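Local coordinates for protein fructose-bisphosphate aldolase (Plasmodium falciparum, PDB 4TR9) that is a class I aldolase with an eight-stranded TIM-barrel fold, found in an assembly of four protein chains, at residues Val229-Gly233 with Pro269-Pro273. Sequence-based numbering, arbitrary orientation.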
# COMPACT_ATOMS: atom_id res chain seq x y z
N VAL A 229 -16.04 -3.59 -4.31
CA VAL A 229 -16.90 -3.44 -5.48
C VAL A 229 -17.07 -4.76 -6.21
O VAL A 229 -16.09 -5.42 -6.56
CB VAL A 229 -16.34 -2.38 -6.45
CG1 VAL A 229 -16.90 -2.58 -7.85
CG2 VAL A 229 -16.67 -1.00 -5.94
N LEU A 230 -18.32 -5.15 -6.42
CA LEU A 230 -18.64 -6.37 -7.14
C LEU A 230 -18.24 -6.24 -8.60
O LEU A 230 -18.83 -5.46 -9.35
CB LEU A 230 -20.14 -6.68 -7.03
CG LEU A 230 -20.60 -8.05 -7.54
CD1 LEU A 230 -20.06 -9.15 -6.64
CD2 LEU A 230 -22.11 -8.11 -7.62
N LEU A 231 -17.22 -7.00 -9.00
CA LEU A 231 -16.72 -6.94 -10.37
C LEU A 231 -17.75 -7.45 -11.37
O LEU A 231 -17.78 -7.02 -12.52
CB LEU A 231 -15.42 -7.73 -10.50
CG LEU A 231 -14.21 -7.19 -9.74
CD1 LEU A 231 -12.99 -8.07 -9.96
CD2 LEU A 231 -13.92 -5.76 -10.15
N GLU A 232 -18.60 -8.37 -10.91
CA GLU A 232 -19.65 -8.93 -11.76
C GLU A 232 -20.69 -7.87 -12.13
O GLU A 232 -21.35 -7.98 -13.16
CB GLU A 232 -20.33 -10.11 -11.07
CG GLU A 232 -19.44 -11.33 -10.86
CD GLU A 232 -18.62 -11.26 -9.59
OE1 GLU A 232 -18.22 -10.14 -9.19
OE2 GLU A 232 -18.38 -12.32 -8.98
N GLY A 233 -20.82 -6.86 -11.29
CA GLY A 233 -21.79 -5.80 -11.53
C GLY A 233 -21.16 -4.50 -11.95
O GLY A 233 -21.74 -3.43 -11.78
N PRO A 269 -9.56 -9.27 -14.13
CA PRO A 269 -10.17 -10.55 -13.73
C PRO A 269 -11.44 -10.86 -14.53
O PRO A 269 -12.21 -9.94 -14.81
CB PRO A 269 -10.51 -10.33 -12.24
CG PRO A 269 -9.61 -9.22 -11.81
CD PRO A 269 -9.48 -8.33 -13.00
N PRO A 270 -11.64 -12.14 -14.89
CA PRO A 270 -12.76 -12.61 -15.70
C PRO A 270 -14.14 -12.35 -15.09
O PRO A 270 -15.14 -12.44 -15.80
CB PRO A 270 -12.51 -14.12 -15.79
CG PRO A 270 -11.05 -14.27 -15.59
CD PRO A 270 -10.69 -13.22 -14.59
N ALA A 271 -14.19 -12.03 -13.80
CA ALA A 271 -15.45 -11.73 -13.13
C ALA A 271 -16.11 -10.50 -13.75
O ALA A 271 -17.34 -10.38 -13.75
CB ALA A 271 -15.23 -11.51 -11.64
N LEU A 272 -15.29 -9.60 -14.27
CA LEU A 272 -15.80 -8.44 -14.99
C LEU A 272 -16.45 -8.91 -16.28
O LEU A 272 -15.79 -9.51 -17.13
CB LEU A 272 -14.67 -7.45 -15.29
CG LEU A 272 -15.08 -6.02 -15.62
CD1 LEU A 272 -15.63 -5.32 -14.38
CD2 LEU A 272 -13.92 -5.24 -16.21
N PRO A 273 -17.76 -8.66 -16.43
CA PRO A 273 -18.54 -9.17 -17.56
C PRO A 273 -18.08 -8.63 -18.91
O PRO A 273 -18.25 -9.30 -19.92
CB PRO A 273 -19.97 -8.71 -17.24
CG PRO A 273 -19.79 -7.52 -16.36
CD PRO A 273 -18.57 -7.81 -15.54
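The carboxylate of E232 turns one flat face to the A271 methyl group, whose CB lies almost straight above E232 CD at 4.0 Å. A bend at chi2 (86°) folds the acid back, while E232 OE2 makes a salt bridge with R266 of the second subunit. Two backbone oxygens lie against the CG-CD side of P273: CD is 3.2 Å from L231 O, and CG is 3.6 Å from E232 O. L231 O also meets L272 CD1 at 3.3 Å. No hydrogen bond joins the loops; instead, reciprocal CA-H...O contacts run from L272 CA to L231 O (3.5 Å) and from E232 CA to A271 O (3.4 Å). L231 CB packs on A271 CB, and L231 CD1 comes obliquely onto CB and CG of P269, the two side chains crossing nearly at right angles. A type I turn from P269 to L272, closed by L272 N to P269 O, places A271 third, with CB toward L231. These adjoining helix-to-strand loops (206-226 to 235-236, 253-267 to 274-277) lie at the N-terminal end of the barrel strands, opposite the active-site end of TIM barrels. The second subunit also hydrogen-bonds the A271 backbone; F221 of helix 206-226 touches L231, P269 and L272, and helix 16-29 packs on P273.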